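Local coordinates for protein acyl-coenzyme A oxidase 3 (Yarrowia lipolytica, PDB 5YS9) that oxidises acyl-CoA substrates of different chain lengths to (2E)-enoyl-CoA with its FAD cofactor, passing the electrons to oxygen to form hydrogen peroxide in peroxisomal fatty acid beta-oxidation, at residues L68-S71 with G72-D75; R82-A85 with V86-A90; L546-Q549 with R550-A554. All coordinates share one frame; numbering follows the deposited sequence.

Contact 1: L68-S71 with G72-D75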
ATOM      1  N   LEU A  68      21.005  16.713  10.602  1.00 34.52           N
ATOM      2  CA  LEU A  68      20.063  16.150   9.637  1.00 32.92           C
ATOM      3  C   LEU A  68      20.183  14.667   9.265  1.00 32.92           C
ATOM      4  O   LEU A  68      19.237  14.095   8.782  1.00 39.37           O
ATOM      5  CB  LEU A  68      20.008  16.995   8.374  1.00 34.52           C
ATOM      6  CG  LEU A  68      19.641  18.455   8.587  1.00 33.76           C
ATOM      7  CD1 LEU A  68      19.377  19.136   7.263  1.00 34.94           C
ATOM      8  CD2 LEU A  68      18.466  18.603   9.521  1.00 32.55           C
ATOM      9  N   ASN A  69      21.300  14.043   9.565  1.00 37.63           N
ATOM     10  CA  ASN A  69      21.607  12.748   9.009  1.00 35.52           C
ATOM     11  C   ASN A  69      20.499  11.727   9.260  1.00 38.30           C
ATOM     12  O   ASN A  69      20.064  11.525  10.372  1.00 39.08           O
ATOM     13  CB  ASN A  69      22.910  12.305   9.656  1.00 35.61           C
ATOM     14  CG  ASN A  69      23.365  10.953   9.212  1.00 37.77           C
ATOM     15  OD1 ASN A  69      23.833  10.782   8.114  1.00 44.69           O
ATOM     16  ND2 ASN A  69      23.264   9.990  10.091  1.00 44.96           N
ATOM     17  N   VAL A  70      20.076  11.060   8.199  1.00 43.08           N
ATOM     18  CA  VAL A  70      18.947  10.163   8.245  1.00 38.21           C
ATOM     19  C   VAL A  70      19.388   8.728   8.376  1.00 35.78           C
ATOM     20  O   VAL A  70      18.568   7.867   8.644  1.00 34.15           O
ATOM     21  CB  VAL A  70      18.011  10.358   7.034  1.00 36.93           C
ATOM     22  CG1 VAL A  70      17.350  11.723   7.140  1.00 36.21           C
ATOM     23  CG2 VAL A  70      18.749  10.194   5.708  1.00 38.02           C
ATOM     24  N   SER A  71      20.681   8.474   8.261  1.00 40.20           N
ATOM     25  CA  SER A  71      21.192   7.087   8.232  1.00 40.67           C
ATOM     26  C   SER A  71      20.594   6.114   9.320  1.00 37.33           C
ATOM     27  O   SER A  71      20.329   4.956   9.029  1.00 43.33           O
ATOM     28  CB  SER A  71      22.701   7.102   8.290  1.00 38.72           C
ATOM     29  OG  SER A  71      23.132   5.888   8.878  1.00 52.80           O
ATOM     30  N   GLY A  72      20.345   6.604  10.527  1.00 33.84           N
ATOM     31  CA  GLY A  72      19.854   5.755  11.623  1.00 32.89           C
ATOM     32  C   GLY A  72      18.411   5.952  12.007  1.00 33.50           C
ATOM     33  O   GLY A  72      17.981   5.470  13.046  1.00 31.93           O
ATOM     34  N   ASP A  73      17.640   6.626  11.152  1.00 35.49           N
ATOM     35  CA  ASP A  73      16.251   6.927  11.459  1.00 34.46           C
ATOM     36  C   ASP A  73      15.342   5.672  11.416  1.00 32.38           C
ATOM     37  O   ASP A  73      14.282   5.677  12.037  1.00 30.40           O
ATOM     38  CB  ASP A  73      15.699   8.023  10.527  1.00 38.37           C
ATOM     39  CG  ASP A  73      16.316   9.405  10.757  1.00 37.48           C
ATOM     40  OD1 ASP A  73      17.250   9.571  11.549  1.00 42.64           O
ATOM     41  OD2 ASP A  73      15.865  10.359  10.117  1.00 42.19           O
ATOM     42  N   TYR A  74      15.731   4.599  10.726  1.00 29.87           N
ATOM     43  CA  TYR A  74      14.818   3.464  10.646  1.00 29.99           C
ATOM     44  C   TYR A  74      14.602   2.766  12.016  1.00 30.72           C
ATOM     45  O   TYR A  74      13.549   2.198  12.259  1.00 31.27           O
ATOM     46  CB  TYR A  74      15.200   2.476   9.533  1.00 28.43           C
ATOM     47  CG  TYR A  74      15.277   3.072   8.129  1.00 26.89           C
ATOM     48  CD1 TYR A  74      14.112   3.549   7.438  1.00 27.72           C
ATOM     49  CD2 TYR A  74      16.495   3.158   7.472  1.00 26.69           C
ATOM     50  CE1 TYR A  74      14.210   4.087   6.146  1.00 26.13           C
ATOM     51  CE2 TYR A  74      16.618   3.721   6.191  1.00 27.53           C
ATOM     52  CZ  TYR A  74      15.474   4.174   5.531  1.00 27.28           C
ATOM     53  OH  TYR A  74      15.670   4.646   4.272  1.00 29.64           O
ATOM     54  N   ASP A  75      15.575   2.877  12.914  1.00 32.26           N
ATOM     55  CA  ASP A  75      15.564   2.196  14.176  1.00 32.72           C
ATOM     56  C   ASP A  75      15.027   3.075  15.293  1.00 34.05           C
ATOM     57  O   ASP A  75      14.995   2.641  16.458  1.00 35.46           O
ATOM     58  CB  ASP A  75      16.991   1.774  14.559  1.00 35.35           C
ATOM     59  CG  ASP A  75      17.591   0.727  13.610  1.00 39.28           C
ATOM     60  OD1 ASP A  75      17.090  -0.408  13.647  1.00 40.16           O
ATOM     61  OD2 ASP A  75      18.577   1.034  12.863  1.00 40.31           O
TER
HETATM   62  O   HOH W   1      19.806   9.096  12.312  1.00 36.33           O
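N69 O, the amide N of G72 and D73 OD1 all grip one water molecule, which bridges three groups that do not bond to one another. The water donates to D73 OD1 at 2.7 Å and to N69 O, and accepts from G72 N at 3.1 Å. It thus bridges two acceptors, N69 O and D73 OD1, that stand 3.6 Å apart. The chain here makes a type I beta turn from V70 to D73, set in the loop that joins helix 49-63 to helix 78-92. Its closing bond runs from D73 N to V70 O over 2.9 Å and is nearly straight at 168°.

The side chain of D73 reaches back over the turn that its own backbone closes. With CG beside the backbone N and anti to the carbonyl carbon (chi1 -68°), the carboxylate passes obliquely by V70, and its two oxygens take separate tasks. OD1 holds the water, whereas OD2 forms a salt bridge with R88 on helix 78-92. An alanine here would take away the carboxylate and would probably leave the water with one anchor fewer and R88 without one of its acidic mates.

The turn and the residues just after it are tied to distant parts of the chain: S71 OG bonds to K662 NZ, Y74 OH to N645 O, and the D75 carboxylate to Y438 OH and Q666 NE2. D75 also packs on K252 of the second subunit, which places this piece of the loop close to the dimer interface. Within the turn, V70 brings a methyl group against the charged end of D73, CG1 lying 3.6 Å from OD2.

Contact 2: R82-A85 with V86-A90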
ATOM      1  N   ARG A  82      10.299  12.462  17.647  1.00 30.73           N
ATOM      2  CA  ARG A  82       9.756  13.691  18.209  1.00 33.11           C
ATOM      3  C   ARG A  82      10.903  14.636  18.653  1.00 32.56           C
ATOM      4  O   ARG A  82      10.892  15.820  18.324  1.00 31.43           O
ATOM      5  CB  ARG A  82       8.855  13.385  19.416  1.00 32.14           C
ATOM      6  CG  ARG A  82       7.550  12.698  19.105  1.00 30.43           C
ATOM      7  CD  ARG A  82       6.621  13.681  18.425  1.00 34.11           C
ATOM      8  NE  ARG A  82       5.324  13.092  18.157  1.00 33.47           N
ATOM      9  CZ  ARG A  82       4.260  13.169  18.944  1.00 31.23           C
ATOM     10  NH1 ARG A  82       3.153  12.572  18.578  1.00 29.07           N
ATOM     11  NH2 ARG A  82       4.288  13.816  20.094  1.00 32.07           N
ATOM     12  N   GLU A  83      11.898  14.123  19.382  1.00 32.27           N
ATOM     13  CA  GLU A  83      12.938  15.020  19.850  1.00 34.76           C
ATOM     14  C   GLU A  83      13.839  15.502  18.708  1.00 32.08           C
ATOM     15  O   GLU A  83      14.115  16.696  18.632  1.00 29.65           O
ATOM     16  CB  GLU A  83      13.721  14.439  21.019  1.00 39.61           C
ATOM     17  CG  GLU A  83      14.917  15.299  21.460  1.00 46.57           C
ATOM     18  CD  GLU A  83      15.651  14.708  22.643  1.00 57.73           C
ATOM     19  OE1 GLU A  83      15.192  13.681  23.216  1.00 60.22           O
ATOM     20  OE2 GLU A  83      16.712  15.266  22.991  1.00 71.66           O
ATOM     21  N   THR A  84      14.264  14.605  17.811  1.00 31.52           N
ATOM     22  CA  THR A  84      15.291  14.968  16.826  1.00 30.80           C
ATOM     23  C   THR A  84      14.694  15.870  15.793  1.00 31.87           C
ATOM     24  O   THR A  84      15.389  16.731  15.228  1.00 38.55           O
ATOM     25  CB  THR A  84      15.954  13.743  16.144  1.00 30.68           C
ATOM     26  OG1 THR A  84      14.955  12.825  15.732  1.00 32.24           O
ATOM     27  CG2 THR A  84      16.924  13.012  17.101  1.00 27.28           C
ATOM     28  N   ALA A  85      13.389  15.774  15.557  1.00 30.00           N
ATOM     29  CA  ALA A  85      12.798  16.753  14.619  1.00 29.46           C
ATOM     30  C   ALA A  85      12.972  18.188  15.082  1.00 31.02           C
ATOM     31  O   ALA A  85      13.076  19.075  14.253  1.00 33.24           O
ATOM     32  CB  ALA A  85      11.355  16.454  14.326  1.00 27.24           C
ATOM     33  N   VAL A  86      13.007  18.427  16.390  1.00 31.50           N
ATOM     34  CA  VAL A  86      13.208  19.793  16.875  1.00 35.15           C
ATOM     35  C   VAL A  86      14.634  20.245  16.641  1.00 35.01           C
ATOM     36  O   VAL A  86      14.850  21.330  16.140  1.00 35.19           O
ATOM     37  CB  VAL A  86      12.785  19.975  18.343  1.00 36.71           C
ATOM     38  CG1 VAL A  86      13.067  21.405  18.811  1.00 38.12           C
ATOM     39  CG2 VAL A  86      11.298  19.678  18.488  1.00 35.20           C
ATOM     40  N   ALA A  87      15.589  19.379  16.916  1.00 35.05           N
ATOM     41  CA  ALA A  87      16.979  19.687  16.677  1.00 32.16           C
ATOM     42  C   ALA A  87      17.182  19.927  15.194  1.00 33.05           C
ATOM     43  O   ALA A  87      17.952  20.779  14.787  1.00 30.91           O
ATOM     44  CB  ALA A  87      17.852  18.561  17.165  1.00 29.19           C
ATOM     45  N   ARG A  88      16.490  19.143  14.393  1.00 31.87           N
ATOM     46  CA  ARG A  88      16.536  19.309  12.965  1.00 33.55           C
ATOM     47  C   ARG A  88      15.980  20.674  12.538  1.00 31.39           C
ATOM     48  O   ARG A  88      16.516  21.315  11.666  1.00 35.45           O
ATOM     49  CB  ARG A  88      15.829  18.136  12.284  1.00 37.03           C
ATOM     50  CG  ARG A  88      16.760  17.007  11.875  1.00 37.47           C
ATOM     51  CD  ARG A  88      16.645  15.752  12.720  1.00 34.90           C
ATOM     52  NE  ARG A  88      15.910  14.723  12.020  1.00 35.19           N
ATOM     53  CZ  ARG A  88      16.324  13.483  11.790  1.00 34.67           C
ATOM     54  NH1 ARG A  88      17.488  13.059  12.217  1.00 33.65           N
ATOM     55  NH2 ARG A  88      15.543  12.661  11.127  1.00 32.13           N
ATOM     56  N   ILE A  89      14.910  21.119  13.178  1.00 31.99           N
ATOM     57  CA  ILE A  89      14.321  22.416  12.898  1.00 31.88           C
ATOM     58  C   ILE A  89      15.275  23.571  13.231  1.00 34.84           C
ATOM     59  O   ILE A  89      15.359  24.542  12.503  1.00 35.70           O
ATOM     60  CB  ILE A  89      12.938  22.553  13.585  1.00 32.53           C
ATOM     61  CG1 ILE A  89      11.887  21.785  12.793  1.00 34.13           C
ATOM     62  CG2 ILE A  89      12.492  23.994  13.694  1.00 31.93           C
ATOM     63  CD1 ILE A  89      10.688  21.362  13.595  1.00 33.86           C
ATOM     64  N   ALA A  90      15.987  23.446  14.337  1.00 32.56           N
ATOM     65  CA  ALA A  90      16.954  24.443  14.772  1.00 32.08           C
ATOM     66  C   ALA A  90      18.085  24.600  13.747  1.00 35.00           C
ATOM     67  O   ALA A  90      18.470  25.734  13.428  1.00 37.49           O
ATOM     68  CB  ALA A  90      17.501  24.080  16.134  1.00 27.79           C
TER
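R88 N donates to T84 O over 2.8 Å at 158°, and I89 N bonds to A85 O at 2.9 Å, the successive i to i+4 links that hold this turn of chain. Beyond the backbone, the R88 guanidinium meets its acids outside the turn, where NH2 bridges D115 as well as D73, and R82 forms a salt bridge of its own with D249. T84 OG1 sits 4.1 Å over the centre of one face of the R88 guanidinium, while its own hydrogen bond goes to Q80 O, one turn earlier. All of this belongs to helix 78-92 of the N-terminal acyl-CoA oxidase region, and the helix tightens locally where V86 N turns to E83 O, an i to i+3 bond of 3.0 Å bent to 137°, while R82 O is 3.9 Å from V86 N. The R88 chain bends at both chi2 and chi3, which carries it back past T84 O. Farther out, I89 lays CG1 3.3 Å from A85 O. I89 also packs on L122, and A85 and R88 on T118, both residues of helix 116-136. V86 and E83 pack on T680 of the second subunit.

Contact 3: L546-Q549 with R550-A554; sequences LSQQ and RFQCA
Four successive amides, from R550 N to C553 N, bond to the carbonyls of L546, S547, Q548 and Q549 in regular i to i+4 order, the last of them almost straight. These are the first two turns of the long alpha helix 547-573 in the C-terminal part of the oxidase, and L546 occupies the N-cap. Leucine has no polar side-chain group to cap the helix; its carbonyl O receives R550 N over 2.8 Å while its side chain packs on K528 and F529 of helix 507-534.

Polar side-chain contact starts at S547. Its OG bonds to E544 O, back in helix 539-545, and also accepts a weak bond from R550 NH2, 3.1 Å long and bent to 126°. The hydroxyl therefore links the preceding helix to an arginine of the new one. R550 reaches it through a bend at chi3 (-73°), which turns the guanidinium back along the helix toward its start. That buried group is engaged elsewhere too, NH1 bonding to L463 O. The R550 side chain lies about 7 Å from a bound FAD, so this end of the helix is near the cofactor.

F551 sends its ring away from the turn; it touches F414 and W417 of helix 391-428 and stacks with Y350 of the second subunit, on which S547 also packs, so this part of the helix faces the dimer interface. Q548 and Q552 run side by side one turn apart, pointing the same way, with their amide planes inclined by 27°. They meet through NE2 of Q548 against the aliphatic CG of Q552, 3.7 Å apart.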
ATOM      1  N   LEU A 546     -24.512   9.906 -11.029  1.00 43.72           N
ATOM      2  CA  LEU A 546     -23.374   9.784 -11.938  1.00 44.68           C
ATOM      3  C   LEU A 546     -22.007   9.815 -11.236  1.00 44.04           C
ATOM      4  O   LEU A 546     -21.017  10.344 -11.782  1.00 48.70           O
ATOM      5  CB  LEU A 546     -23.444  10.913 -12.973  1.00 46.83           C
ATOM      6  CG  LEU A 546     -24.679  10.842 -13.889  1.00 46.46           C
ATOM      7  CD1 LEU A 546     -24.890  12.156 -14.632  1.00 46.79           C
ATOM      8  CD2 LEU A 546     -24.541   9.670 -14.845  1.00 44.77           C
ATOM      9  N   SER A 547     -21.960   9.238 -10.038  1.00 39.29           N
ATOM     10  CA  SER A 547     -20.748   9.193  -9.234  1.00 37.67           C
ATOM     11  C   SER A 547     -19.598   8.426  -9.876  1.00 37.69           C
ATOM     12  O   SER A 547     -18.462   8.923  -9.860  1.00 38.65           O
ATOM     13  CB  SER A 547     -21.056   8.628  -7.875  1.00 36.12           C
ATOM     14  OG  SER A 547     -21.825   9.576  -7.191  1.00 39.19           O
ATOM     15  N   GLN A 548     -19.890   7.248 -10.442  1.00 37.37           N
ATOM     16  CA  GLN A 548     -18.903   6.456 -11.167  1.00 40.27           C
ATOM     17  C   GLN A 548     -18.435   7.243 -12.412  1.00 41.87           C
ATOM     18  O   GLN A 548     -17.230   7.328 -12.672  1.00 44.21           O
ATOM     19  CB  GLN A 548     -19.462   5.065 -11.519  1.00 44.06           C
ATOM     20  CG  GLN A 548     -18.632   4.199 -12.486  1.00 52.68           C
ATOM     21  CD  GLN A 548     -17.235   3.806 -11.950  1.00 61.81           C
ATOM     22  OE1 GLN A 548     -16.839   4.170 -10.831  1.00 60.73           O
ATOM     23  NE2 GLN A 548     -16.479   3.059 -12.767  1.00 62.54           N
ATOM     24  N   GLN A 549     -19.368   7.846 -13.149  1.00 40.48           N
ATOM     25  CA  GLN A 549     -19.021   8.593 -14.363  1.00 40.89           C
ATOM     26  C   GLN A 549     -18.173   9.820 -13.997  1.00 38.60           C
ATOM     27  O   GLN A 549     -17.165  10.071 -14.633  1.00 36.96           O
ATOM     28  CB  GLN A 549     -20.273   9.011 -15.151  1.00 41.43           C
ATOM     29  CG  GLN A 549     -21.061   7.872 -15.790  1.00 39.97           C
ATOM     30  CD  GLN A 549     -21.922   7.067 -14.826  1.00 40.18           C
ATOM     31  OE1 GLN A 549     -22.091   7.428 -13.676  1.00 38.68           O
ATOM     32  NE2 GLN A 549     -22.455   5.957 -15.301  1.00 40.13           N
ATOM     33  N   ARG A 550     -18.531  10.550 -12.948  1.00 35.78           N
ATOM     34  CA  ARG A 550     -17.703  11.713 -12.547  1.00 39.84           C
ATOM     35  C   ARG A 550     -16.261  11.365 -12.186  1.00 41.14           C
ATOM     36  O   ARG A 550     -15.329  12.071 -12.580  1.00 44.15           O
ATOM     37  CB  ARG A 550     -18.307  12.431 -11.351  1.00 43.51           C
ATOM     38  CG  ARG A 550     -19.453  13.345 -11.699  1.00 45.71           C
ATOM     39  CD  ARG A 550     -19.871  14.096 -10.452  1.00 47.86           C
ATOM     40  NE  ARG A 550     -20.587  13.253  -9.485  1.00 47.05           N
ATOM     41  CZ  ARG A 550     -20.503  13.379  -8.152  1.00 45.86           C
ATOM     42  NH1 ARG A 550     -19.680  14.256  -7.586  1.00 43.95           N
ATOM     43  NH2 ARG A 550     -21.204  12.567  -7.369  1.00 44.72           N
ATOM     44  N   PHE A 551     -16.100  10.286 -11.409  1.00 40.13           N
ATOM     45  CA  PHE A 551     -14.802   9.735 -11.080  1.00 37.68           C
ATOM     46  C   PHE A 551     -14.014   9.316 -12.319  1.00 35.73           C
ATOM     47  O   PHE A 551     -12.830   9.669 -12.450  1.00 35.10           O
ATOM     48  CB  PHE A 551     -14.894   8.525 -10.100  1.00 38.69           C
ATOM     49  CG  PHE A 551     -13.545   8.103  -9.571  1.00 36.01           C
ATOM     50  CD1 PHE A 551     -12.770   7.203 -10.258  1.00 35.24           C
ATOM     51  CD2 PHE A 551     -13.015   8.707  -8.448  1.00 39.64           C
ATOM     52  CE1 PHE A 551     -11.511   6.862  -9.820  1.00 34.91           C
ATOM     53  CE2 PHE A 551     -11.743   8.374  -7.995  1.00 38.75           C
ATOM     54  CZ  PHE A 551     -10.993   7.453  -8.689  1.00 36.84           C
ATOM     55  N   GLN A 552     -14.659   8.555 -13.207  1.00 36.05           N
ATOM     56  CA  GLN A 552     -14.037   8.135 -14.484  1.00 38.12           C
ATOM     57  C   GLN A 552     -13.574   9.355 -15.337  1.00 39.28           C
ATOM     58  O   GLN A 552     -12.426   9.399 -15.834  1.00 41.30           O
ATOM     59  CB  GLN A 552     -14.991   7.230 -15.288  1.00 41.24           C
ATOM     60  CG  GLN A 552     -15.077   5.787 -14.846  1.00 42.17           C
ATOM     61  CD  GLN A 552     -13.847   4.992 -15.265  1.00 48.42           C
ATOM     62  OE1 GLN A 552     -13.109   4.481 -14.406  1.00 39.39           O
ATOM     63  NE2 GLN A 552     -13.607   4.898 -16.589  1.00 47.56           N
ATOM     64  N   CYS A 553     -14.446  10.345 -15.483  1.00 35.02           N
ATOM     65  CA  CYS A 553     -14.060  11.578 -16.150  1.00 36.53           C
ATOM     66  C   CYS A 553     -12.834  12.207 -15.526  1.00 36.95           C
ATOM     67  O   CYS A 553     -11.907  12.578 -16.240  1.00 40.25           O
ATOM     68  CB  CYS A 553     -15.209  12.566 -16.166  1.00 38.87           C
ATOM     69  SG  CYS A 553     -16.586  12.061 -17.241  1.00 41.40           S
ATOM     70  N   ALA A 554     -12.800  12.309 -14.201  1.00 37.96           N
ATOM     71  CA  ALA A 554     -11.612  12.860 -13.510  1.00 35.62           C
ATOM     72  C   ALA A 554     -10.368  12.047 -13.868  1.00 33.73           C
ATOM     73  O   ALA A 554      -9.284  12.587 -14.125  1.00 30.07           O
ATOM     74  CB  ALA A 554     -11.817  12.861 -11.996  1.00 36.18           C
TER

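Overall arrangement
The three contacts follow one another along the chain, each a local contact within a short stretch. Contacts 1 and 2 are neighbours in the N-terminal oxidase range, a turn and the helix 78-92 that comes after it; their centres are about 13 Å apart, and R88 joins them directly, through its salt bridge and through L68 packed against it. Contact 3 begins helix 547-573, in the C-terminal oxidase range and on the opposite side of the chain's centre, about 43 Å from each of the others between centres. All three nonetheless reach the second subunit, so the dimer interface involves both the N-terminal and C-terminal helical parts of this flavoenzyme.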